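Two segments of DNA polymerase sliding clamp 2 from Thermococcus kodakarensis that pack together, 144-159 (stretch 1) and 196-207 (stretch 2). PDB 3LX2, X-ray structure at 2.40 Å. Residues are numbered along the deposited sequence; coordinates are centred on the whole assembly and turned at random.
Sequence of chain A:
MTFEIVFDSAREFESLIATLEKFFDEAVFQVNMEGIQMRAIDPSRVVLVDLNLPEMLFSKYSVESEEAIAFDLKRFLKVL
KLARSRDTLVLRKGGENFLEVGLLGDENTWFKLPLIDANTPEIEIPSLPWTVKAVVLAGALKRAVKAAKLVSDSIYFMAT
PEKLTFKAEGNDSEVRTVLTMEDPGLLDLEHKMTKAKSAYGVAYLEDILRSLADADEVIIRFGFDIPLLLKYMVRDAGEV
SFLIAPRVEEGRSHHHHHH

Stretch 1 144-159: AVKAAKLVSDSIYFMA
Stretch 2 (196-207) AKSAYGVAYLED

Each stretch joins a helix to a strand, in opposite order: a helix already under way at Ala144 leads through a short turn at Ser152 and Asp153 into strand 154-159, while a strand ending at Gly201 runs directly into the helix that begins at Val202. The strands are antiparallel, their axes at 147° and 4.5 Å apart at closest approach. The helices also run roughly antiparallel, at 150°, with axes 9.6 Å apart, and 944 Å² is buried in all.

Register is fixed by the backbone. Strand residues have extended phi/psi, for example -128/137 at Ile155, -107/124 at Phe157, -147/165 at Ser198 and -79/117 at Gly201; most helical residues lie near -60/-45, with Lys146 at -68/-25 and Val151 at -105/-31. Ile155 faces Tyr200 (CA-CA 5.5 Å) as a hydrogen-bonded pair, with Ile155 N to Tyr200 O at 2.8 Å and Tyr200 N to Ile155 O at 3.0 Å. Phe157 and Ser198 repeat this pattern: Phe157 N to Ser198 O is 2.8 Å, and Ser198 N to Phe157 O is 3.1 Å, with N-H...O angles of 167° and 168°. The intervening non-hydrogen-bonded pairs, Ser154-Gly201, Tyr156-Ala199 and Met158-Lys197, close to CA-CA distances of 4.5 to 4.7 Å. There CA-H...O contacts supplement the ladder, as from Ala199 CA to Ile155 O at 3.2 Å. At the turn into the second helix, Val202 N donates to Asp153 O at 2.9 Å, tying the helix start to the other stretch; Gly201 occupies the N-cap position.

Apolar packing centres on Val202 (chi1 t), which has the largest area covered by the other stretch. Its CG2 lies 3.7 Å from both Ala148 CB and Ile155 CB, and its CG1 is 4.2 Å from Val145 CG1, so it bridges the first helix and strand. One turn along, Leu205 (m, t) brings CD1 to 3.8 Å from Ile155 CG2 and 3.5 Å from Phe157 CE2, while its CB meets Val145 CG2 at 4.1 Å.

Aromatic contacts occupy both sheet faces. On the face carrying Ile155 and Phe157, the edge of Tyr200 (chi1 m) points at the face of Phe157 (chi1 m): ring centroids are 5.6 Å apart and planes are perpendicular, setting ring hydrogens against the pi cloud. On the face carrying Tyr156 (chi1 m), Ala199 CB sits 4.1 Å from the Tyr156 ring centroid, 18° off the normal, a CH-pi contact.

Charge pairing links the helices: Lys149 NZ and Glu206 OE1 form a salt bridge at 3.0 Å. Glu206 (t, t, chi3 69°) points its CA-to-CB bond toward the first stretch, and Lys149 starts sideways with chi1 t.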

# COMPACT_ATOMS: atom_id res chain seq x y z
N ALA A 144 -9.46 6.66 -19.94
CA ALA A 144 -9.87 7.93 -20.46
C ALA A 144 -9.99 8.95 -19.33
O ALA A 144 -9.33 10.01 -19.31
CB ALA A 144 -11.16 7.79 -21.15
N VAL A 145 -10.83 8.62 -18.36
CA VAL A 145 -11.15 9.56 -17.34
C VAL A 145 -9.85 9.97 -16.63
O VAL A 145 -9.60 11.14 -16.46
CB VAL A 145 -12.19 9.01 -16.38
CG1 VAL A 145 -12.28 9.84 -15.17
CG2 VAL A 145 -13.53 8.93 -17.10
N LYS A 146 -9.01 9.00 -16.28
CA LYS A 146 -7.81 9.29 -15.49
C LYS A 146 -6.76 10.11 -16.30
O LYS A 146 -5.96 10.85 -15.74
CB LYS A 146 -7.20 7.99 -15.07
CG LYS A 146 -6.71 7.98 -13.69
CD LYS A 146 -6.48 6.55 -13.24
CE LYS A 146 -7.81 5.94 -12.69
NZ LYS A 146 -7.58 4.74 -11.81
N ALA A 147 -6.82 10.01 -17.62
CA ALA A 147 -5.97 10.79 -18.48
C ALA A 147 -6.51 12.23 -18.57
O ALA A 147 -5.75 13.20 -18.63
CB ALA A 147 -5.87 10.14 -19.84
N ALA A 148 -7.83 12.36 -18.56
CA ALA A 148 -8.42 13.70 -18.54
C ALA A 148 -7.95 14.43 -17.27
O ALA A 148 -7.30 15.47 -17.38
CB ALA A 148 -9.95 13.65 -18.64
N LYS A 149 -8.19 13.83 -16.10
CA LYS A 149 -7.86 14.46 -14.83
C LYS A 149 -6.52 15.18 -14.83
O LYS A 149 -6.38 16.22 -14.18
CB LYS A 149 -7.92 13.48 -13.63
CG LYS A 149 -7.42 14.09 -12.31
CD LYS A 149 -8.24 13.73 -11.06
CE LYS A 149 -7.86 12.33 -10.54
NZ LYS A 149 -7.75 12.32 -9.08
N LEU A 150 -5.52 14.63 -15.50
CA LEU A 150 -4.22 15.25 -15.54
C LEU A 150 -4.26 16.58 -16.25
O LEU A 150 -3.45 17.46 -16.01
CB LEU A 150 -3.26 14.34 -16.27
CG LEU A 150 -2.13 13.69 -15.49
CD1 LEU A 150 -2.41 13.45 -14.00
CD2 LEU A 150 -1.73 12.40 -16.18
N VAL A 151 -5.22 16.74 -17.13
CA VAL A 151 -5.24 17.85 -18.01
C VAL A 151 -6.26 18.88 -17.59
O VAL A 151 -6.02 20.08 -17.79
CB VAL A 151 -5.46 17.34 -19.41
CG1 VAL A 151 -5.82 18.44 -20.40
CG2 VAL A 151 -4.19 16.63 -19.83
N SER A 152 -7.36 18.43 -16.97
CA SER A 152 -8.52 19.28 -16.74
C SER A 152 -9.45 18.72 -15.70
O SER A 152 -9.33 17.59 -15.30
CB SER A 152 -9.30 19.43 -18.03
OG SER A 152 -10.49 20.19 -17.84
N ASP A 153 -10.43 19.51 -15.30
CA ASP A 153 -11.47 19.05 -14.41
C ASP A 153 -12.70 18.61 -15.22
O ASP A 153 -13.67 18.09 -14.69
CB ASP A 153 -11.83 20.16 -13.41
CG ASP A 153 -12.03 21.55 -14.11
OD1 ASP A 153 -11.04 22.18 -14.63
OD2 ASP A 153 -13.20 22.01 -14.14
N SER A 154 -12.62 18.78 -16.53
CA SER A 154 -13.73 18.48 -17.41
C SER A 154 -13.28 17.47 -18.42
O SER A 154 -12.11 17.49 -18.80
CB SER A 154 -14.13 19.73 -18.16
OG SER A 154 -14.97 20.48 -17.32
N ILE A 155 -14.19 16.57 -18.82
CA ILE A 155 -13.89 15.63 -19.87
C ILE A 155 -14.97 15.68 -20.93
O ILE A 155 -16.16 15.73 -20.61
CB ILE A 155 -13.62 14.14 -19.35
CG1 ILE A 155 -13.21 13.22 -20.50
CG2 ILE A 155 -14.81 13.56 -18.61
CD1 ILE A 155 -12.62 11.86 -20.08
N TYR A 156 -14.53 15.66 -22.18
CA TYR A 156 -15.41 15.69 -23.33
C TYR A 156 -15.68 14.30 -23.79
O TYR A 156 -14.75 13.50 -23.95
CB TYR A 156 -14.82 16.53 -24.48
CG TYR A 156 -14.96 18.01 -24.26
CD1 TYR A 156 -16.12 18.67 -24.66
CD2 TYR A 156 -13.96 18.75 -23.61
CE1 TYR A 156 -16.29 20.04 -24.44
CE2 TYR A 156 -14.11 20.12 -23.40
CZ TYR A 156 -15.29 20.75 -23.82
OH TYR A 156 -15.51 22.11 -23.63
N PHE A 157 -16.96 14.03 -24.00
CA PHE A 157 -17.46 12.79 -24.58
C PHE A 157 -17.88 13.20 -25.97
O PHE A 157 -18.71 14.10 -26.12
CB PHE A 157 -18.67 12.27 -23.77
CG PHE A 157 -18.30 11.38 -22.61
CD1 PHE A 157 -18.85 10.10 -22.50
CD2 PHE A 157 -17.42 11.82 -21.65
CE1 PHE A 157 -18.52 9.26 -21.45
CE2 PHE A 157 -17.06 10.98 -20.59
CZ PHE A 157 -17.61 9.70 -20.47
N MET A 158 -17.33 12.54 -26.98
CA MET A 158 -17.71 12.80 -28.38
C MET A 158 -17.86 11.52 -29.19
O MET A 158 -17.10 10.55 -29.01
CB MET A 158 -16.67 13.66 -29.11
CG MET A 158 -16.10 14.87 -28.35
SD MET A 158 -14.76 15.62 -29.34
CE MET A 158 -15.63 15.89 -30.91
N ALA A 159 -18.80 11.55 -30.13
CA ALA A 159 -18.94 10.46 -31.07
C ALA A 159 -19.30 10.86 -32.51
O ALA A 159 -20.04 11.81 -32.76
CB ALA A 159 -19.93 9.41 -30.54
N ALA A 196 -21.83 14.80 -32.09
CA ALA A 196 -22.27 14.71 -30.67
C ALA A 196 -21.21 15.05 -29.60
O ALA A 196 -20.21 14.35 -29.49
CB ALA A 196 -22.88 13.34 -30.39
N LYS A 197 -21.46 16.09 -28.80
CA LYS A 197 -20.42 16.61 -27.91
C LYS A 197 -20.92 17.20 -26.56
O LYS A 197 -21.72 18.13 -26.54
CB LYS A 197 -19.54 17.65 -28.66
CG LYS A 197 -18.48 18.32 -27.79
CD LYS A 197 -18.02 19.70 -28.31
CE LYS A 197 -16.88 19.60 -29.34
NZ LYS A 197 -15.87 20.71 -29.23
N SER A 198 -20.40 16.66 -25.45
CA SER A 198 -20.65 17.25 -24.13
C SER A 198 -19.48 17.10 -23.14
O SER A 198 -18.57 16.28 -23.34
CB SER A 198 -21.92 16.65 -23.54
OG SER A 198 -22.04 17.04 -22.18
N ALA A 199 -19.55 17.88 -22.06
CA ALA A 199 -18.55 17.86 -21.02
C ALA A 199 -19.13 17.56 -19.64
O ALA A 199 -20.15 18.15 -19.22
CB ALA A 199 -17.80 19.19 -20.96
N TYR A 200 -18.42 16.70 -18.92
CA TYR A 200 -18.81 16.32 -17.58
C TYR A 200 -17.60 16.42 -16.67
O TYR A 200 -16.44 16.53 -17.14
CB TYR A 200 -19.41 14.90 -17.59
CG TYR A 200 -20.43 14.74 -18.68
CD1 TYR A 200 -21.73 15.13 -18.48
CD2 TYR A 200 -20.09 14.24 -19.93
CE1 TYR A 200 -22.66 15.03 -19.48
CE2 TYR A 200 -21.02 14.13 -20.96
CZ TYR A 200 -22.31 14.52 -20.71
OH TYR A 200 -23.29 14.45 -21.68
N GLY A 201 -17.88 16.42 -15.38
CA GLY A 201 -16.85 16.62 -14.40
C GLY A 201 -16.07 15.36 -14.20
O GLY A 201 -16.61 14.34 -13.77
N VAL A 202 -14.78 15.40 -14.51
CA VAL A 202 -13.90 14.28 -14.25
C VAL A 202 -14.05 13.62 -12.88
O VAL A 202 -14.05 12.35 -12.75
CB VAL A 202 -12.45 14.72 -14.50
CG1 VAL A 202 -11.44 13.76 -13.90
CG2 VAL A 202 -12.25 14.85 -15.99
N ALA A 203 -14.18 14.45 -11.85
CA ALA A 203 -14.13 13.99 -10.48
C ALA A 203 -15.30 13.08 -10.32
O ALA A 203 -15.18 11.94 -9.85
CB ALA A 203 -14.27 15.16 -9.53
N TYR A 204 -16.45 13.57 -10.71
CA TYR A 204 -17.68 12.78 -10.68
C TYR A 204 -17.56 11.35 -11.34
O TYR A 204 -17.88 10.34 -10.70
CB TYR A 204 -18.86 13.63 -11.19
CG TYR A 204 -19.17 14.86 -10.29
CD1 TYR A 204 -19.99 14.73 -9.16
CD2 TYR A 204 -18.63 16.13 -10.56
CE1 TYR A 204 -20.27 15.84 -8.32
CE2 TYR A 204 -18.90 17.25 -9.71
CZ TYR A 204 -19.72 17.09 -8.60
OH TYR A 204 -20.02 18.16 -7.76
N LEU A 205 -17.02 11.26 -12.56
CA LEU A 205 -16.96 9.99 -13.30
C LEU A 205 -16.01 8.97 -12.68
O LEU A 205 -16.28 7.73 -12.65
CB LEU A 205 -16.58 10.25 -14.77
CG LEU A 205 -17.37 11.29 -15.61
CD1 LEU A 205 -17.16 11.05 -17.05
CD2 LEU A 205 -18.86 11.31 -15.36
N GLU A 206 -14.90 9.48 -12.18
CA GLU A 206 -13.85 8.70 -11.60
C GLU A 206 -14.36 8.04 -10.31
O GLU A 206 -13.96 6.92 -9.99
CB GLU A 206 -12.65 9.61 -11.32
CG GLU A 206 -11.72 9.15 -10.18
CD GLU A 206 -10.41 9.95 -10.11
OE1 GLU A 206 -10.47 11.17 -9.73
OE2 GLU A 206 -9.34 9.33 -10.44
N ASP A 207 -15.19 8.74 -9.58
CA ASP A 207 -15.81 8.18 -8.37
C ASP A 207 -16.89 7.14 -8.70
O ASP A 207 -17.08 6.17 -7.95
CB ASP A 207 -16.39 9.28 -7.47
CG ASP A 207 -15.34 9.95 -6.58
OD1 ASP A 207 -14.23 9.40 -6.38
OD2 ASP A 207 -15.64 11.03 -6.04